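Local atomic coordinates of beta-L-arabinobiosidase (Bacteroides thetaiotaomicron, PDB entry 5MQR), a protein that hydrolyses glycosidic linkages of plant pectin in a gut bacterium, probably releasing arabinose-containing units, while part of the chain resembles sialidases. Residues N266-T269 against I275-L278; Q314-S317 against Y321-V324; L696-R699 against Y705-I708; T734-N739 against K745-F750. All blocks are in the same frame, centred on the assembly; numbering follows the deposited sequence.

Interaction 1 (N266-T269 against I275-L278); sequences NCYT and IASL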
loop_
_atom_site.group_PDB
_atom_site.type_symbol
_atom_site.label_atom_id
_atom_site.label_comp_id
_atom_site.label_asym_id
_atom_site.label_seq_id
_atom_site.Cartn_x
_atom_site.Cartn_y
_atom_site.Cartn_z
ATOM N N ASN A 266 -10.823 -1.735 -27.946
ATOM C CA ASN A 266 -9.801 -2.512 -27.245
ATOM C C ASN A 266 -10.506 -3.368 -26.232
ATOM O O ASN A 266 -11.647 -3.095 -25.886
ATOM C CB ASN A 266 -8.704 -1.649 -26.609
ATOM C CG ASN A 266 -9.231 -0.600 -25.646
ATOM O OD1 ASN A 266 -8.923 -0.635 -24.453
ATOM N ND2 ASN A 266 -9.995 0.363 -26.164
ATOM N N CYS A 267 -9.833 -4.419 -25.779
ATOM C CA CYS A 267 -10.442 -5.382 -24.893
ATOM C C CYS A 267 -9.447 -6.024 -23.978
ATOM O O CYS A 267 -8.227 -5.962 -24.199
ATOM C CB CYS A 267 -11.138 -6.486 -25.716
ATOM S SG CYS A 267 -10.062 -7.595 -26.671
ATOM N N TYR A 268 -9.982 -6.676 -22.957
ATOM C CA TYR A 268 -9.170 -7.485 -22.071
ATOM C C TYR A 268 -9.988 -8.613 -21.482
ATOM O O TYR A 268 -11.215 -8.578 -21.531
ATOM C CB TYR A 268 -8.546 -6.639 -20.968
ATOM C CG TYR A 268 -9.478 -5.815 -20.105
ATOM C CD1 TYR A 268 -10.244 -6.394 -19.086
ATOM C CD2 TYR A 268 -9.537 -4.440 -20.254
ATOM C CE1 TYR A 268 -11.066 -5.614 -18.275
ATOM C CE2 TYR A 268 -10.345 -3.646 -19.453
ATOM C CZ TYR A 268 -11.105 -4.228 -18.452
ATOM O OH TYR A 268 -11.875 -3.429 -17.639
ATOM N N THR A 269 -9.288 -9.584 -20.910
ATOM C CA THR A 269 -9.886 -10.797 -20.387
ATOM C C THR A 269 -10.100 -10.648 -18.882
ATOM O O THR A 269 -9.172 -10.365 -18.136
ATOM C CB THR A 269 -9.005 -12.022 -20.707
ATOM O OG1 THR A 269 -8.857 -12.137 -22.133
ATOM C CG2 THR A 269 -9.650 -13.308 -20.165
ATOM N N ILE A 275 -14.634 -11.533 -21.997
ATOM C CA ILE A 275 -13.865 -10.419 -22.554
ATOM C C ILE A 275 -14.675 -9.112 -22.449
ATOM O O ILE A 275 -15.821 -9.050 -22.900
ATOM C CB ILE A 275 -13.448 -10.724 -24.004
ATOM C CG1 ILE A 275 -12.478 -11.942 -24.024
ATOM C CG2 ILE A 275 -12.826 -9.491 -24.656
ATOM C CD1 ILE A 275 -12.236 -12.527 -25.383
ATOM N N ALA A 276 -14.069 -8.097 -21.839
ATOM C CA ALA A 276 -14.660 -6.775 -21.713
ATOM C C ALA A 276 -14.069 -5.868 -22.789
ATOM O O ALA A 276 -12.866 -5.879 -22.975
ATOM C CB ALA A 276 -14.375 -6.184 -20.343
ATOM N N SER A 277 -14.925 -5.087 -23.460
ATOM C CA SER A 277 -14.510 -4.158 -24.499
ATOM C C SER A 277 -14.723 -2.707 -24.111
ATOM O O SER A 277 -15.602 -2.375 -23.294
ATOM C CB SER A 277 -15.278 -4.435 -25.800
ATOM O OG SER A 277 -16.673 -4.220 -25.650
ATOM N N LEU A 278 -13.931 -1.855 -24.751
ATOM C CA LEU A 278 -14.018 -0.406 -24.636
ATOM C C LEU A 278 -13.851 0.200 -26.034
ATOM O O LEU A 278 -13.119 -0.328 -26.890
ATOM C CB LEU A 278 -12.945 0.164 -23.701
ATOM C CG LEU A 278 -13.145 -0.153 -22.219
ATOM C CD1 LEU A 278 -11.866 0.017 -21.407
ATOM C CD2 LEU A 278 -14.258 0.688 -21.610
#
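The methyl of Ala276 pushes against one face of the Tyr268 ring, CB standing 3.9 Å from CE1, and the ring roofs the short side chain directly across from it. A flat bulk thus fits over a small knob. The ring leans this way because its CG sits between the backbone N and the carbonyl carbon (chi1 56°). Beside this pair Leu278 approaches the Asn266 amide, whose ND2 lies 3.8 Å from Leu278 CB. On the other face of the sheet, the fit is diagonal: Ile275 spreads its two branches, CG1 near Thr269 OG1 and CG2 3.6 Å from Cys267 CB, with SG slightly farther off. Slender Ser277 makes little contact there, its OG being turned to a weak bond with Ser285 N.

These shapes ride on an antiparallel hairpin, the first two strands of a four-stranded blade in the beta-propeller. Two hydrogen-bonded pairs, Asn266 with Leu278 and Tyr268 with Ala276, hold it; the shortest of their four bonds runs from Leu278 N to Asn266 O at 2.8 Å. At the non-hydrogen-bonded pair between them the backbones close in, and Cys267 CA comes 3.1 Å from Ala276 O in a CA-H...O contact. The polar ends of the larger side chains look to neighbours: Asn266 OD1 accepts from Gly313 N while its ND2 donates to Ile311 O and Ala264 O, and Tyr268 OH bonds with Gly342 O and Tyr345 OH. Thr269 OG1, at the turn end of the hairpin, hydrogen-bonds with Glu377 OE1.

Interaction 2 (Q314-S317 against Y321-V324); sequences QRLS and YATV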
loop_
_atom_site.group_PDB
_atom_site.type_symbol
_atom_site.label_atom_id
_atom_site.label_comp_id
_atom_site.label_asym_id
_atom_site.label_seq_id
_atom_site.Cartn_x
_atom_site.Cartn_y
_atom_site.Cartn_z
ATOM N N GLN A 314 -6.553 -2.467 -19.788
ATOM C CA GLN A 314 -5.852 -3.738 -19.823
ATOM C C GLN A 314 -5.742 -4.379 -18.457
ATOM O O GLN A 314 -5.843 -3.704 -17.433
ATOM C CB GLN A 314 -4.442 -3.575 -20.403
ATOM C CG GLN A 314 -3.433 -2.814 -19.541
ATOM C CD GLN A 314 -2.042 -2.815 -20.181
ATOM O OE1 GLN A 314 -1.727 -1.996 -21.060
ATOM N NE2 GLN A 314 -1.215 -3.764 -19.762
ATOM N N ARG A 315 -5.506 -5.690 -18.486
ATOM C CA ARG A 315 -4.981 -6.423 -17.363
ATOM C C ARG A 315 -3.479 -6.107 -17.129
ATOM O O ARG A 315 -2.716 -5.966 -18.068
ATOM C CB ARG A 315 -5.189 -7.936 -17.571
ATOM C CG ARG A 315 -5.126 -8.671 -16.242
ATOM C CD ARG A 315 -5.391 -10.167 -16.291
ATOM N NE ARG A 315 -5.870 -10.555 -14.960
ATOM C CZ ARG A 315 -6.365 -11.744 -14.616
ATOM N NH1 ARG A 315 -6.451 -12.737 -15.502
ATOM N NH2 ARG A 315 -6.783 -11.931 -13.365
ATOM N N LEU A 316 -3.082 -5.988 -15.873
ATOM C CA LEU A 316 -1.702 -5.706 -15.492
ATOM C C LEU A 316 -0.994 -7.001 -15.086
ATOM O O LEU A 316 -1.635 -8.060 -14.971
ATOM C CB LEU A 316 -1.667 -4.685 -14.349
ATOM C CG LEU A 316 -2.442 -3.391 -14.632
ATOM C CD1 LEU A 316 -2.562 -2.529 -13.387
ATOM C CD2 LEU A 316 -1.784 -2.606 -15.744
ATOM N N SER A 317 0.326 -6.916 -14.885
ATOM C CA SER A 317 1.133 -8.101 -14.571
ATOM C C SER A 317 0.842 -8.647 -13.165
ATOM O O SER A 317 1.162 -9.786 -12.890
ATOM C CB SER A 317 2.640 -7.827 -14.720
ATOM O OG SER A 317 3.147 -7.011 -13.683
ATOM N N TYR A 321 -6.395 -4.584 -12.943
ATOM C CA TYR A 321 -6.770 -3.942 -14.169
ATOM C C TYR A 321 -6.594 -2.422 -14.041
ATOM O O TYR A 321 -6.605 -1.882 -12.928
ATOM C CB TYR A 321 -8.206 -4.334 -14.503
ATOM C CG TYR A 321 -8.362 -5.819 -14.822
ATOM C CD1 TYR A 321 -8.540 -6.769 -13.805
ATOM C CD2 TYR A 321 -8.345 -6.266 -16.125
ATOM C CE1 TYR A 321 -8.701 -8.127 -14.092
ATOM C CE2 TYR A 321 -8.492 -7.607 -16.421
ATOM C CZ TYR A 321 -8.668 -8.537 -15.394
ATOM O OH TYR A 321 -8.812 -9.859 -15.712
ATOM N N ALA A 322 -6.389 -1.767 -15.186
ATOM C CA ALA A 322 -6.226 -0.326 -15.269
ATOM C C ALA A 322 -6.814 0.218 -16.575
ATOM O O ALA A 322 -6.745 -0.428 -17.627
ATOM C CB ALA A 322 -4.763 0.073 -15.161
ATOM N N THR A 323 -7.397 1.416 -16.480
ATOM C CA THR A 323 -7.797 2.193 -17.652
ATOM C C THR A 323 -6.975 3.466 -17.677
ATOM O O THR A 323 -6.675 4.014 -16.621
ATOM C CB THR A 323 -9.293 2.527 -17.647
ATOM O OG1 THR A 323 -9.706 2.828 -16.308
ATOM C CG2 THR A 323 -10.070 1.375 -18.150
ATOM N N VAL A 324 -6.586 3.899 -18.875
ATOM C CA VAL A 324 -5.847 5.145 -19.089
ATOM C C VAL A 324 -6.605 5.940 -20.135
ATOM O O VAL A 324 -6.999 5.405 -21.165
ATOM C CB VAL A 324 -4.394 4.866 -19.523
ATOM C CG1 VAL A 324 -3.625 6.157 -19.761
ATOM C CG2 VAL A 324 -3.700 4.044 -18.434
#
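Arg315 lies across the face of Tyr321 at the turn end of a beta hairpin, the first strand pair of a propeller blade. Its course can be traced atom by atom. CB meets the rim of the ring, 3.5 Å from Tyr321 CE2. With chi1 at -159° the chain then runs on over the ring instead of leaving it, and CG makes a CH-pi contact 3.9 Å from the ring centroid, 26° off the normal. CD passes above CZ toward the hydroxyl. NE comes 3.1 Å from Tyr321 OH, yet the angle is too poor for a hydrogen bond, and NE donates to Gly319 O instead. CZ is 3.3 Å from the same hydroxyl, which sits under the guanidinium near its rim; the guanidinium and ring planes are only 16° apart. The phenol oxygen has its own partner in Thr269 O of the preceding blade, which holds the platform in place, and Pro271 touches both side chains.

The backbones are joined by two bonds between Gln314 and Ala322, one each way. The Gln314 side chain folds along its own strand, NE2 donating to Arg315 O from above the carbonyl plane, while OE1 accepts from Trp312 NE1. On the face away from the tyrosine, Leu316 CD1 rests 3.8 Å from the methyl carbon CB of Ala322.

Interaction 3 (L696-R699 against Y705-I708); sequences LVQR and YNLI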
loop_
_atom_site.group_PDB
_atom_site.type_symbol
_atom_site.label_atom_id
_atom_site.label_comp_id
_atom_site.label_asym_id
_atom_site.label_seq_id
_atom_site.Cartn_x
_atom_site.Cartn_y
_atom_site.Cartn_z
ATOM N N LEU A 696 -10.145 1.367 39.101
ATOM C CA LEU A 696 -10.102 2.838 39.221
ATOM C C LEU A 696 -10.589 3.283 40.604
ATOM O O LEU A 696 -9.982 4.151 41.215
ATOM C CB LEU A 696 -10.926 3.538 38.144
ATOM C CG LEU A 696 -10.498 3.296 36.701
ATOM C CD1 LEU A 696 -11.470 4.019 35.780
ATOM C CD2 LEU A 696 -9.086 3.776 36.439
ATOM N N VAL A 697 -11.667 2.668 41.087
ATOM C CA VAL A 697 -12.161 2.935 42.432
ATOM C C VAL A 697 -11.145 2.525 43.514
ATOM O O VAL A 697 -10.313 1.633 43.304
ATOM C CB VAL A 697 -13.525 2.252 42.722
ATOM C CG1 VAL A 697 -14.603 2.714 41.733
ATOM C CG2 VAL A 697 -13.381 0.730 42.775
ATOM N N GLN A 698 -11.219 3.213 44.654
ATOM C CA GLN A 698 -10.262 3.049 45.746
ATOM C C GLN A 698 -10.511 1.725 46.452
ATOM O O GLN A 698 -11.537 1.573 47.096
ATOM C CB GLN A 698 -10.413 4.188 46.766
ATOM C CG GLN A 698 -9.544 4.073 48.018
ATOM C CD GLN A 698 -8.102 4.383 47.721
ATOM O OE1 GLN A 698 -7.216 3.497 47.771
ATOM N NE2 GLN A 698 -7.845 5.649 47.377
ATOM N N ARG A 699 -9.571 0.790 46.377
ATOM C CA ARG A 699 -9.733 -0.504 47.070
ATOM C C ARG A 699 -9.052 -0.506 48.451
ATOM O O ARG A 699 -7.984 0.060 48.619
ATOM C CB ARG A 699 -9.229 -1.648 46.189
ATOM C CG ARG A 699 -9.846 -1.625 44.790
ATOM C CD ARG A 699 -11.316 -1.997 44.801
ATOM N NE ARG A 699 -11.495 -3.431 44.979
ATOM C CZ ARG A 699 -12.623 -4.028 45.370
ATOM N NH1 ARG A 699 -13.717 -3.331 45.668
ATOM N NH2 ARG A 699 -12.656 -5.343 45.476
ATOM N N TYR A 705 -0.996 4.343 46.445
ATOM C CA TYR A 705 -1.512 4.822 45.159
ATOM C C TYR A 705 -2.538 3.875 44.493
ATOM O O TYR A 705 -2.647 3.814 43.266
ATOM C CB TYR A 705 -0.337 5.138 44.217
ATOM C CG TYR A 705 0.847 5.687 44.959
ATOM C CD1 TYR A 705 0.697 6.765 45.848
ATOM C CD2 TYR A 705 2.116 5.104 44.837
ATOM C CE1 TYR A 705 1.773 7.252 46.588
ATOM C CE2 TYR A 705 3.204 5.601 45.556
ATOM C CZ TYR A 705 3.032 6.666 46.432
ATOM O OH TYR A 705 4.096 7.138 47.147
ATOM N N ASN A 706 -3.298 3.158 45.314
ATOM C CA ASN A 706 -4.298 2.194 44.858
ATOM C C ASN A 706 -3.745 1.023 43.981
ATOM O O ASN A 706 -4.472 0.406 43.198
ATOM C CB ASN A 706 -5.456 2.940 44.165
ATOM C CG ASN A 706 -6.733 2.153 44.151
ATOM O OD1 ASN A 706 -7.077 1.478 45.130
ATOM N ND2 ASN A 706 -7.455 2.218 43.030
ATOM N N LEU A 707 -2.472 0.693 44.160
ATOM C CA LEU A 707 -1.840 -0.341 43.351
ATOM C C LEU A 707 -2.176 -1.740 43.855
ATOM O O LEU A 707 -2.106 -2.014 45.047
ATOM C CB LEU A 707 -0.332 -0.136 43.320
ATOM C CG LEU A 707 0.139 1.159 42.651
ATOM C CD1 LEU A 707 1.640 1.340 42.856
ATOM C CD2 LEU A 707 -0.209 1.165 41.169
ATOM N N ILE A 708 -2.563 -2.603 42.926
ATOM C CA ILE A 708 -2.843 -3.998 43.188
ATOM C C ILE A 708 -1.968 -4.857 42.245
ATOM O O ILE A 708 -1.960 -4.648 41.034
ATOM C CB ILE A 708 -4.331 -4.272 42.953
ATOM C CG1 ILE A 708 -5.176 -3.496 43.963
ATOM C CG2 ILE A 708 -4.630 -5.765 43.020
ATOM C CD1 ILE A 708 -6.645 -3.408 43.621
HETATM O O HOH W 1 -7.352 4.289 41.071
#
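Asn706 OD1 is gripped from two sides: Arg699 N donates to it across the contact, and the Ser702 hydroxyl, which also lies in bonding reach of Arg699 O, approaches from the intervening loop. The bond from Arg699 N to Asn706 OD1 is 2.9 Å long and nearly straight, at 169°. The other half of the same amide is equally engaged: ND2 donates to Val697 O over 2.9 Å and to a water 2.9 Å away. That water stands 2.6 Å from Leu696 O, so it may extend the amide's reach to Leu696. The Asn706 backbone has positive phi, as does that of Tyr705, a turn that swings the chain around; from it CG extends anti to the backbone N (chi1 -157°), carrying the amide to the 696-699 backbone.

One side-chain amide therefore reads the N-H of one residue and the C=O of the residue two before it, the pair of groups a parallel strand would take, though ND2 comes from well above the Val697 carbonyl plane. An apolar touch lies beside it, with Arg699 CG 3.8 Å from Ile708 CD1. The arginine then bends away: NE bonds to Tyr701 OH, the cation faces Phe695, and a bound buffer molecule lies about 4 Å from its side chain. The contact closes a loop of the helical, MGH1-like glycoside hydrolase part of the chain, ahead of helix 712-719. A flip of the buried amide would set NH2 against the Arg699 N-H and the oxygen against Val697 O, so these two fixed backbone groups decide which way it faces.

Interaction 4 (T734-N739 against K745-F750); sequences TWYRGN and KKMDKF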
loop_
_atom_site.group_PDB
_atom_site.type_symbol
_atom_site.label_atom_id
_atom_site.label_comp_id
_atom_site.label_asym_id
_atom_site.label_seq_id
_atom_site.Cartn_x
_atom_site.Cartn_y
_atom_site.Cartn_z
ATOM N N THR A 734 8.042 1.943 39.698
ATOM C CA THR A 734 7.167 2.232 40.830
ATOM C C THR A 734 6.889 0.967 41.675
ATOM O O THR A 734 6.973 1.020 42.901
ATOM C CB THR A 734 5.860 2.860 40.329
ATOM O OG1 THR A 734 6.133 4.169 39.808
ATOM C CG2 THR A 734 4.831 2.949 41.428
ATOM N N TRP A 735 6.576 -0.154 41.014
ATOM C CA TRP A 735 6.387 -1.429 41.710
ATOM C C TRP A 735 7.639 -1.868 42.454
ATOM O O TRP A 735 7.527 -2.322 43.596
ATOM C CB TRP A 735 5.925 -2.567 40.774
ATOM C CG TRP A 735 4.472 -2.601 40.541
ATOM C CD1 TRP A 735 3.830 -2.350 39.368
ATOM C CD2 TRP A 735 3.455 -2.888 41.504
ATOM N NE1 TRP A 735 2.477 -2.467 39.534
ATOM C CE2 TRP A 735 2.216 -2.781 40.845
ATOM C CE3 TRP A 735 3.470 -3.223 42.854
ATOM C CZ2 TRP A 735 1.002 -3.016 41.494
ATOM C CZ3 TRP A 735 2.264 -3.443 43.501
ATOM C CH2 TRP A 735 1.053 -3.357 42.815
ATOM N N TYR A 736 8.810 -1.731 41.833
ATOM C CA TYR A 736 10.041 -2.336 42.392
ATOM C C TYR A 736 10.890 -1.399 43.252
ATOM O O TYR A 736 11.692 -1.866 44.064
ATOM C CB TYR A 736 10.889 -2.965 41.286
ATOM C CG TYR A 736 10.263 -4.223 40.735
ATOM C CD1 TYR A 736 9.366 -4.174 39.671
ATOM C CD2 TYR A 736 10.555 -5.471 41.286
ATOM C CE1 TYR A 736 8.776 -5.332 39.168
ATOM C CE2 TYR A 736 9.966 -6.630 40.795
ATOM C CZ TYR A 736 9.087 -6.559 39.728
ATOM O OH TYR A 736 8.508 -7.694 39.239
ATOM N N ARG A 737 10.729 -0.092 43.063
ATOM C CA ARG A 737 11.533 0.896 43.777
ATOM C C ARG A 737 10.717 2.020 44.398
ATOM O O ARG A 737 11.281 2.953 44.946
ATOM C CB ARG A 737 12.561 1.478 42.813
ATOM C CG ARG A 737 13.550 0.433 42.321
ATOM C CD ARG A 737 14.134 0.800 40.989
ATOM N NE ARG A 737 14.903 -0.310 40.434
ATOM C CZ ARG A 737 15.695 -0.233 39.366
ATOM N NH1 ARG A 737 15.827 0.904 38.699
ATOM N NH2 ARG A 737 16.362 -1.309 38.967
ATOM N N GLY A 738 9.397 1.922 44.360
ATOM C CA GLY A 738 8.564 3.046 44.747
ATOM C C GLY A 738 8.201 3.095 46.210
ATOM O O GLY A 738 7.424 3.944 46.592
ATOM N N ASN A 739 8.743 2.187 47.017
ATOM C CA ASN A 739 8.465 2.107 48.451
ATOM C C ASN A 739 9.777 2.349 49.226
ATOM O O ASN A 739 10.468 1.399 49.610
ATOM C CB ASN A 739 7.855 0.733 48.764
ATOM C CG ASN A 739 7.670 0.479 50.256
ATOM O OD1 ASN A 739 7.503 1.402 51.045
ATOM N ND2 ASN A 739 7.687 -0.788 50.638
ATOM N N LYS A 745 5.272 -3.342 49.251
ATOM C CA LYS A 745 5.062 -4.386 50.239
ATOM C C LYS A 745 4.060 -5.456 49.769
ATOM O O LYS A 745 4.288 -6.643 49.973
ATOM C CB LYS A 745 4.566 -3.702 51.519
ATOM C CG LYS A 745 4.373 -4.557 52.757
ATOM C CD LYS A 745 4.290 -3.697 54.052
ATOM C CE LYS A 745 3.460 -2.385 53.953
ATOM N NZ LYS A 745 4.253 -1.142 53.608
ATOM N N LYS A 746 2.984 -5.031 49.098
ATOM C CA LYS A 746 1.888 -5.946 48.732
ATOM C C LYS A 746 2.081 -6.706 47.429
ATOM O O LYS A 746 1.171 -7.386 46.976
ATOM C CB LYS A 746 0.543 -5.223 48.774
ATOM C CG LYS A 746 0.258 -4.738 50.184
ATOM C CD LYS A 746 -1.095 -4.081 50.310
ATOM C CE LYS A 746 -1.299 -3.612 51.742
ATOM N NZ LYS A 746 -2.679 -3.087 51.918
HETATM N N MSE A 747 3.280 -6.667 46.866
HETATM C CA MSE A 747 3.683 -7.674 45.868
HETATM C C MSE A 747 3.629 -9.079 46.452
HETATM O O MSE A 747 3.402 -10.048 45.720
HETATM C CB MSE A 747 5.083 -7.382 45.315
HETATM C CG MSE A 747 5.045 -6.120 44.466
HETATM SE SE MSE A 747 6.686 -5.815 43.435
HETATM C CE MSE A 747 6.180 -7.137 42.073
ATOM N N ASP A 748 3.822 -9.212 47.766
ATOM C CA ASP A 748 3.702 -10.511 48.398
ATOM C C ASP A 748 2.248 -11.051 48.461
ATOM O O ASP A 748 2.060 -12.181 48.861
ATOM C CB ASP A 748 4.463 -10.567 49.763
ATOM C CG ASP A 748 3.810 -9.747 50.889
ATOM O OD1 ASP A 748 2.664 -9.249 50.773
ATOM O OD2 ASP A 748 4.482 -9.596 51.931
ATOM N N LYS A 749 1.246 -10.269 48.052
ATOM C CA LYS A 749 -0.149 -10.691 48.133
ATOM C C LYS A 749 -0.647 -11.413 46.888
ATOM O O LYS A 749 -1.725 -11.982 46.923
ATOM C CB LYS A 749 -1.074 -9.489 48.425
ATOM C CG LYS A 749 -0.827 -8.779 49.758
ATOM C CD LYS A 749 -1.143 -9.679 50.938
ATOM C CE LYS A 749 -0.974 -8.942 52.257
ATOM N NZ LYS A 749 -0.799 -9.933 53.360
ATOM N N PHE A 750 0.117 -11.377 45.796
ATOM C CA PHE A 750 -0.289 -12.043 44.567
ATOM C C PHE A 750 0.870 -12.715 43.850
ATOM O O PHE A 750 1.986 -12.170 43.788
ATOM C CB PHE A 750 -0.980 -11.059 43.617
ATOM C CG PHE A 750 -2.284 -10.527 44.139
ATOM C CD1 PHE A 750 -3.439 -11.297 44.067
ATOM C CD2 PHE A 750 -2.354 -9.281 44.734
ATOM C CE1 PHE A 750 -4.650 -10.824 44.567
ATOM C CE2 PHE A 750 -3.559 -8.797 45.224
ATOM C CZ PHE A 750 -4.706 -9.570 45.148
HETATM O O HOH W 2 7.406 -2.044 53.455
#
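Selenomethionine Met747 inserts its side chain between Trp735 and Tyr736. Its selenium sits over one face of the Tyr736 ring, 4.4 Å from the centroid and 13° off the normal, a Met-aromatic contact. A bend at the last torsion (chi3 78°) carries CE toward the phenol end, 3.7 Å from Tyr736 OH. Farther back along the same chain, CG touches Trp735, 3.7 Å from CE3, and SE lies 3.6 Å from the backbone oxygen Trp735 O. The selenium makes a second, slanting Met-aromatic contact with the Trp735 six-membered ring, 5.3 Å from its centroid. At the outer rim the contact turns polar: one water accepts from Asn739 ND2 at 3.1 Å and from Lys745 NZ at 3.3 Å.

Both halves belong to the helical glycoside hydrolase domain, probably an (alpha/alpha)6 barrel. Trp735 and Tyr736 lie on helix 726-737, and Met747 on a short 3-10 segment in the loop before helix 754-765. Between the two, Gly738 and Asn739 both face Gly742 in a classic beta bulge, and the chain then comes round to the second segment.

A further shell sets the positions. Helix 768-788 packs against the aromatic side, where Glu781 bonds Tyr736 OH and touches Met747. Trp735 is tied by its backbone to Met744, and Asn739 ND2 also donates to Pro743 O, while the 3-10 segment is anchored by Lys746 N donating to Asp703 OD2.

The four contacts fall into two groups whose nearest atoms are about 49 to 59 Å apart. Interactions 1 and 2 are hairpins of successive propeller blades, both largely buried, and they touch: the rings of Tyr268 and Tyr321 meet with planes at about 40°. Backbone pairing underlies both, with four bonds in interaction 1 and two in interaction 2, where an arginine lying over a tyrosine adds much of the contact. Interactions 3 and 4 belong to the helical domain and also meet, with Leu707 and Ile708 against Trp735. Here side chains do the joining: in interaction 3, only partly buried, an asparagine grips backbone; in interaction 4 a selenomethionine packs on interior aromatics, its water bridge lying at exposed Lys745.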